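Local structure of acetyl-CoA acetyltransferase A (Ascaris suum, 6BJA) at residues Tyr12-Val17 with Ala262-Ser267; Arg114-Ala119 with Gly268-Glu273; Leu377-Ile382 with Ala391-Lys396. The protein probably catalyses the thiolytic or condensing transfer of acetyl groups between coenzyme A thioesters in lipid metabolism, as other members of the thiolase family do. All blocks are in the same frame, centred on the assembly; numbering follows the deposited sequence.

Interaction 1. Residues Tyr12-Val17 with Ala262-Ser267; sequences YILSAV and ACVLAS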
# COMPACT_ATOMS: atom_id res chain seq x y z
N TYR A 12 10.50 -43.75 -16.17
CA TYR A 12 10.25 -44.33 -14.85
C TYR A 12 10.23 -43.27 -13.76
O TYR A 12 10.92 -42.26 -13.85
CB TYR A 12 11.30 -45.38 -14.52
CG TYR A 12 11.19 -46.59 -15.40
CD1 TYR A 12 11.89 -46.66 -16.60
CD2 TYR A 12 10.39 -47.67 -15.04
CE1 TYR A 12 11.79 -47.77 -17.41
CE2 TYR A 12 10.28 -48.78 -15.85
CZ TYR A 12 10.99 -48.82 -17.04
OH TYR A 12 10.89 -49.92 -17.85
N ILE A 13 9.41 -43.53 -12.74
CA ILE A 13 9.41 -42.74 -11.52
C ILE A 13 10.31 -43.43 -10.51
O ILE A 13 10.04 -44.57 -10.15
CB ILE A 13 7.98 -42.62 -10.96
CG1 ILE A 13 7.10 -41.84 -11.94
CG2 ILE A 13 7.97 -41.93 -9.61
CD1 ILE A 13 5.62 -41.85 -11.64
N LEU A 14 11.37 -42.76 -10.07
CA LEU A 14 12.29 -43.34 -9.09
C LEU A 14 11.87 -43.03 -7.67
O LEU A 14 12.12 -43.82 -6.76
CB LEU A 14 13.70 -42.84 -9.30
CG LEU A 14 14.33 -43.14 -10.66
CD1 LEU A 14 15.79 -42.71 -10.65
CD2 LEU A 14 14.21 -44.62 -11.02
N SER A 15 11.23 -41.88 -7.48
CA SER A 15 10.81 -41.41 -6.18
C SER A 15 9.66 -40.45 -6.33
O SER A 15 9.50 -39.83 -7.38
CB SER A 15 11.97 -40.74 -5.44
OG SER A 15 12.42 -39.60 -6.14
N ALA A 16 8.90 -40.32 -5.24
CA ALA A 16 7.65 -39.53 -5.23
C ALA A 16 7.34 -39.19 -3.78
O ALA A 16 7.02 -40.07 -2.98
CB ALA A 16 6.53 -40.30 -5.86
N VAL A 17 7.55 -37.92 -3.42
CA VAL A 17 7.42 -37.48 -2.04
C VAL A 17 6.66 -36.16 -1.96
O VAL A 17 6.57 -35.42 -2.95
CB VAL A 17 8.78 -37.32 -1.33
CG1 VAL A 17 9.53 -38.64 -1.30
CG2 VAL A 17 9.62 -36.26 -1.99
N ALA A 262 7.19 -33.71 -5.18
CA ALA A 262 8.24 -33.91 -6.19
C ALA A 262 8.42 -35.35 -6.58
O ALA A 262 8.27 -36.26 -5.74
CB ALA A 262 9.60 -33.36 -5.67
N CYS A 263 8.77 -35.56 -7.84
CA CYS A 263 9.17 -36.88 -8.34
C CYS A 263 10.47 -36.78 -9.11
O CYS A 263 10.67 -35.82 -9.86
CB CYS A 263 8.15 -37.47 -9.30
SG CYS A 263 6.50 -37.71 -8.67
N VAL A 264 11.34 -37.77 -8.95
CA VAL A 264 12.48 -37.91 -9.85
C VAL A 264 12.09 -38.88 -10.96
O VAL A 264 11.61 -39.97 -10.68
CB VAL A 264 13.74 -38.39 -9.11
CG1 VAL A 264 14.85 -38.77 -10.08
CG2 VAL A 264 14.22 -37.33 -8.18
N LEU A 265 12.33 -38.47 -12.21
CA LEU A 265 12.04 -39.30 -13.37
C LEU A 265 13.35 -39.72 -14.01
O LEU A 265 14.30 -38.94 -14.05
CB LEU A 265 11.17 -38.54 -14.38
CG LEU A 265 9.93 -37.85 -13.83
CD1 LEU A 265 9.25 -37.01 -14.90
CD2 LEU A 265 8.95 -38.85 -13.29
N ALA A 266 13.40 -40.95 -14.52
CA ALA A 266 14.60 -41.41 -15.22
C ALA A 266 14.24 -42.33 -16.40
O ALA A 266 13.21 -43.01 -16.40
CB ALA A 266 15.54 -42.14 -14.24
N SER A 267 15.12 -42.34 -17.41
CA SER A 267 14.90 -43.17 -18.58
C SER A 267 15.16 -44.65 -18.28
O SER A 267 15.83 -44.99 -17.31
CB SER A 267 15.81 -42.71 -19.72
OG SER A 267 17.14 -43.11 -19.48

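Interaction 2. Residues Arg114-Ala119 with Gly268-Glu273; sequences RRIVVA and GEVVQE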
# COMPACT_ATOMS: atom_id res chain seq x y z
N ARG A 114 16.93 -35.68 -22.42
CA ARG A 114 17.34 -35.90 -21.03
C ARG A 114 17.23 -37.36 -20.62
O ARG A 114 16.46 -38.13 -21.19
CB ARG A 114 16.47 -35.09 -20.06
CG ARG A 114 16.47 -33.62 -20.28
CD ARG A 114 17.86 -33.03 -20.24
NE ARG A 114 17.81 -31.58 -20.20
CZ ARG A 114 18.87 -30.79 -20.25
NH1 ARG A 114 20.09 -31.32 -20.31
NH2 ARG A 114 18.74 -29.48 -20.20
N ARG A 115 17.99 -37.71 -19.58
CA ARG A 115 17.95 -39.04 -18.98
C ARG A 115 17.32 -39.01 -17.59
O ARG A 115 16.70 -39.98 -17.18
CB ARG A 115 19.35 -39.63 -18.87
CG ARG A 115 19.94 -40.13 -20.19
CD ARG A 115 21.46 -40.23 -20.10
NE ARG A 115 21.96 -41.28 -19.21
CZ ARG A 115 22.20 -42.54 -19.60
NH1 ARG A 115 22.65 -43.42 -18.73
NH2 ARG A 115 21.97 -42.91 -20.85
N ILE A 116 17.55 -37.92 -16.86
CA ILE A 116 17.17 -37.82 -15.45
C ILE A 116 16.69 -36.41 -15.15
O ILE A 116 17.42 -35.46 -15.37
CB ILE A 116 18.34 -38.15 -14.51
CG1 ILE A 116 18.89 -39.55 -14.80
CG2 ILE A 116 17.89 -38.05 -13.06
CD1 ILE A 116 20.25 -39.80 -14.17
N VAL A 117 15.47 -36.26 -14.64
CA VAL A 117 15.01 -34.94 -14.26
C VAL A 117 14.23 -34.99 -12.96
O VAL A 117 13.78 -36.07 -12.55
CB VAL A 117 14.11 -34.29 -15.34
CG1 VAL A 117 14.78 -34.29 -16.73
CG2 VAL A 117 12.81 -34.98 -15.41
N VAL A 118 14.10 -33.84 -12.31
CA VAL A 118 13.19 -33.73 -11.18
C VAL A 118 12.04 -32.79 -11.57
O VAL A 118 12.27 -31.69 -12.10
CB VAL A 118 13.91 -33.27 -9.89
CG1 VAL A 118 14.46 -31.84 -9.96
CG2 VAL A 118 12.96 -33.46 -8.68
N ALA A 119 10.82 -33.26 -11.36
CA ALA A 119 9.61 -32.51 -11.65
C ALA A 119 8.85 -32.33 -10.35
O ALA A 119 8.62 -33.31 -9.62
CB ALA A 119 8.79 -33.24 -12.67
N GLY A 268 14.62 -45.52 -19.12
CA GLY A 268 14.89 -46.94 -19.03
C GLY A 268 16.38 -47.24 -19.09
O GLY A 268 16.86 -48.15 -18.40
N GLU A 269 17.13 -46.47 -19.88
CA GLU A 269 18.58 -46.69 -19.99
C GLU A 269 19.27 -46.46 -18.64
O GLU A 269 20.09 -47.26 -18.23
CB GLU A 269 19.20 -45.79 -21.06
CG GLU A 269 20.64 -46.15 -21.41
CD GLU A 269 21.18 -45.39 -22.62
OE1 GLU A 269 21.59 -46.05 -23.61
OE2 GLU A 269 21.20 -44.14 -22.59
N VAL A 270 18.91 -45.37 -17.96
CA VAL A 270 19.45 -45.09 -16.63
C VAL A 270 19.13 -46.22 -15.65
O VAL A 270 19.98 -46.65 -14.85
CB VAL A 270 18.88 -43.77 -16.08
CG1 VAL A 270 19.16 -43.62 -14.58
CG2 VAL A 270 19.45 -42.62 -16.85
N VAL A 271 17.89 -46.68 -15.68
CA VAL A 271 17.47 -47.74 -14.79
C VAL A 271 18.30 -48.99 -15.02
O VAL A 271 18.80 -49.59 -14.08
CB VAL A 271 15.98 -48.02 -14.99
CG1 VAL A 271 15.55 -49.26 -14.25
CG2 VAL A 271 15.18 -46.81 -14.54
N GLN A 272 18.47 -49.36 -16.29
CA GLN A 272 19.22 -50.56 -16.63
C GLN A 272 20.68 -50.43 -16.20
O GLN A 272 21.23 -51.30 -15.52
CB GLN A 272 19.12 -50.84 -18.13
CG GLN A 272 17.96 -51.75 -18.55
CD GLN A 272 16.72 -51.00 -19.03
OE1 GLN A 272 16.60 -50.66 -20.21
NE2 GLN A 272 15.78 -50.75 -18.11
N GLU A 273 21.31 -49.32 -16.58
CA GLU A 273 22.72 -49.10 -16.29
C GLU A 273 23.01 -49.03 -14.79
O GLU A 273 24.07 -49.42 -14.33
CB GLU A 273 23.21 -47.83 -16.96
CG GLU A 273 23.36 -47.94 -18.47
CD GLU A 273 23.71 -46.62 -19.14
OE1 GLU A 273 23.86 -45.60 -18.43
OE2 GLU A 273 23.83 -46.60 -20.38

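Interaction 3. Residues Leu377-Ile382 with Ala391-Lys396; sequences LGVAAI and AILIKK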
# COMPACT_ATOMS: atom_id res chain seq x y z
N LEU A 377 -2.56 -50.50 -12.38
CA LEU A 377 -2.61 -49.29 -13.19
C LEU A 377 -3.39 -48.22 -12.45
O LEU A 377 -4.41 -48.49 -11.84
CB LEU A 377 -3.26 -49.56 -14.55
CG LEU A 377 -2.52 -50.52 -15.48
CD1 LEU A 377 -3.31 -50.65 -16.77
CD2 LEU A 377 -1.09 -50.07 -15.75
N GLY A 378 -2.88 -46.99 -12.51
CA GLY A 378 -3.57 -45.88 -11.89
C GLY A 378 -3.63 -44.69 -12.86
O GLY A 378 -2.80 -44.53 -13.76
N VAL A 379 -4.65 -43.87 -12.67
CA VAL A 379 -4.79 -42.61 -13.41
C VAL A 379 -4.94 -41.45 -12.44
O VAL A 379 -5.74 -41.50 -11.52
CB VAL A 379 -5.99 -42.63 -14.37
CG1 VAL A 379 -6.17 -41.26 -15.06
CG2 VAL A 379 -5.79 -43.69 -15.41
N ALA A 380 -4.14 -40.41 -12.66
CA ALA A 380 -4.29 -39.16 -11.93
C ALA A 380 -4.72 -38.09 -12.93
O ALA A 380 -4.13 -37.97 -14.00
CB ALA A 380 -3.00 -38.76 -11.23
N ALA A 381 -5.76 -37.34 -12.55
CA ALA A 381 -6.31 -36.30 -13.41
C ALA A 381 -6.61 -35.03 -12.63
O ALA A 381 -6.99 -35.08 -11.47
CB ALA A 381 -7.55 -36.79 -14.08
N ILE A 382 -6.40 -33.88 -13.28
CA ILE A 382 -6.58 -32.60 -12.61
C ILE A 382 -7.05 -31.54 -13.61
O ILE A 382 -6.57 -31.51 -14.73
CB ILE A 382 -5.26 -32.16 -11.92
CG1 ILE A 382 -5.43 -30.90 -11.09
CG2 ILE A 382 -4.11 -32.06 -12.92
CD1 ILE A 382 -4.28 -30.77 -10.03
N ALA A 391 -4.11 -35.49 -17.56
CA ALA A 391 -4.21 -36.82 -16.95
C ALA A 391 -2.98 -37.64 -17.28
O ALA A 391 -2.36 -37.46 -18.35
CB ALA A 391 -5.47 -37.53 -17.41
N ILE A 392 -2.60 -38.53 -16.36
CA ILE A 392 -1.43 -39.37 -16.54
C ILE A 392 -1.80 -40.80 -16.14
O ILE A 392 -2.55 -41.02 -15.19
CB ILE A 392 -0.20 -38.83 -15.73
CG1 ILE A 392 1.09 -39.57 -16.08
CG2 ILE A 392 -0.45 -38.88 -14.25
CD1 ILE A 392 2.35 -38.80 -15.63
N LEU A 393 -1.30 -41.74 -16.92
CA LEU A 393 -1.46 -43.17 -16.66
C LEU A 393 -0.15 -43.75 -16.16
O LEU A 393 0.90 -43.60 -16.80
CB LEU A 393 -1.90 -43.88 -17.95
CG LEU A 393 -1.97 -45.41 -17.90
CD1 LEU A 393 -3.13 -45.85 -17.02
CD2 LEU A 393 -2.11 -45.95 -19.33
N ILE A 394 -0.21 -44.41 -15.00
CA ILE A 394 0.97 -45.01 -14.42
C ILE A 394 0.77 -46.46 -14.03
O ILE A 394 -0.34 -46.89 -13.71
CB ILE A 394 1.47 -44.22 -13.21
CG1 ILE A 394 0.47 -44.21 -12.08
CG2 ILE A 394 1.82 -42.77 -13.63
CD1 ILE A 394 1.13 -43.77 -10.79
N LYS A 395 1.87 -47.21 -14.08
CA LYS A 395 1.90 -48.60 -13.65
C LYS A 395 2.84 -48.70 -12.47
O LYS A 395 3.98 -48.26 -12.55
CB LYS A 395 2.39 -49.52 -14.77
CG LYS A 395 2.42 -51.01 -14.35
CD LYS A 395 2.88 -51.94 -15.47
CE LYS A 395 4.33 -51.68 -15.88
NZ LYS A 395 4.85 -52.64 -16.91
N LYS A 396 2.34 -49.26 -11.38
CA LYS A 396 3.16 -49.48 -10.20
C LYS A 396 4.00 -50.73 -10.42
O LYS A 396 3.50 -51.73 -10.92
CB LYS A 396 2.27 -49.61 -8.97
CG LYS A 396 2.98 -49.62 -7.63
CD LYS A 396 3.57 -48.26 -7.31
CE LYS A 396 4.28 -48.24 -5.96
NZ LYS A 396 3.39 -48.48 -4.81

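Interaction 1. Residues Tyr12-Val17 with Ala262-Ser267
A classic beta bulge interrupts the antiparallel pairing of these two strands of the thiolase sheet: L14 and S15 together stand opposite V264. L14 takes near-helical backbone angles (phi -90°, psi -30°). Its N bonds to V264 O at 2.9 Å, while V264 N has to reach past it to S15 O at 3.2 Å, a longer, bent bond whose donor lies above the carbonyl plane. On either side of the bulge the pairing is regular, with Y12 and A266 bonded both ways at one end and V17 and A262 at the other. At the bulge L14 points toward the partner strand, where CD1 lies 3.6 Å from A266 CB. Next to it, S15 OG packs 3.5 Å from V264 CB and bonds to the carbonyl of A44. On the face of I13, A16, C263 and L265, I13 CG1 lies beside L265 CD2 at 3.8 Å, and A16 CB meets C263 SG at the same distance. Helix 33-48 covers the face carrying V17, A262 and V264, and I109 of helix 97-110 packs on L265 from the other. Strand 116-124 bonds along the far edge of 262-267, and the backbone of I13 bonds to I279 and A280.

Interaction 2. Residues Arg114-Ala119 with Gly268-Glu273
R115 lies over V270, and its guanidinium forms a salt-bridge network with two glutamates one turn apart on the same helix. This is where helix 268-274, turning sharply off the end of strand 257-267, passes the start of the neighbouring strand 116-124. R115 and V270 lose the most surface. One methyl of V270, CG2, does most of the touching: it sits 3.6 Å from R115 CB and 3.7 Å from R115 NE, lying over one face of the guanidinium. The arginine chain bends at chi3 (69°), which sets NE above that methyl instead of carrying it straight on. From there the flat group presents its edge to the acids. R115 NH1 donates to E273 OE1 in a bent bond (133° at the hydrogen), whose 2.5 Å length is short enough to be read with caution; the oxygen lies close to the guanidinium plane, but the donor comes in from above the carboxylate plane, and the two planes are 33° apart. E269 reaches the same guanidinium with an extended chain and forms the other salt bridge, from OE2 to R115 NH2, although that pair is modelled too close for the exact positions to be trusted. R115 probably eases the repulsion between the two carboxylates, which lie one turn apart at the protein surface. I116 packs against the methyls of V270, its side chain crossing at about a right angle. Outside the contact, R115 N bonds to E56 OE1, which ties down the backbone at the root of the arginine. The helix start is fixed too, since S267 is its N-cap and S267 OG bonds to V270 N. The closest point between the two apolar branches is I116 CG1 against V270 CG2, at 3.7 Å.

Interaction 3. Residues Leu377-Ile382 with Ala391-Lys396
V379 and L393 meet at the apolar centre of this antiparallel hairpin, V379 CG2 resting 3.8 Å from L393 CD1. The chi2 of L393 (70°) swings CD1 back toward the partner strand, to 3.5 Å from G378 O as well. On the same face A381 and A391 form a non-hydrogen-bonded pair, their CB atoms 4.0 Å apart. The opposite face is lighter: A380 CB touches I392 CG2, and G378 has no side chain to set against I394. Between the faces runs a regular ladder. G378 and I394 bond in both directions, with I394 N to G378 O nearly straight at 2.9 Å, and A380 and I392 do the same. At the partly exposed end L377 CD2 packs 3.7 Å from K395 CB, while the K395 amine leads away; K396 NZ turns back to the carbonyls of V369 and L372. Beyond I382 the first strand runs on to C383, a predicted proton acceptor. Helix 357-371 covers A380 and I394, helix 298-310 covers V379 and L393, and the hairpin lies in the sheet between strands 319-322 and 280-289.

All three contacts belong to one mixed sheet. Interactions 1 and 2 have centres about 9 Å apart and touch: strand 257-267 pairs with 11-23 on one side and with 116-124 on the other, then runs straight into helix 268-274. Their segments alternate along the chain, so the two contacts interlock, both using the strand-helix unit 257-274. Interaction 3 follows later in sequence, with its centre about 14 Å from interaction 1 and about 20 Å from interaction 2. Strand 280-289 lies between 11-23 and 388-396, linking the N-terminal thiolase family region of interaction 1 to the C-terminal one of interaction 3 through continuous strand pairing.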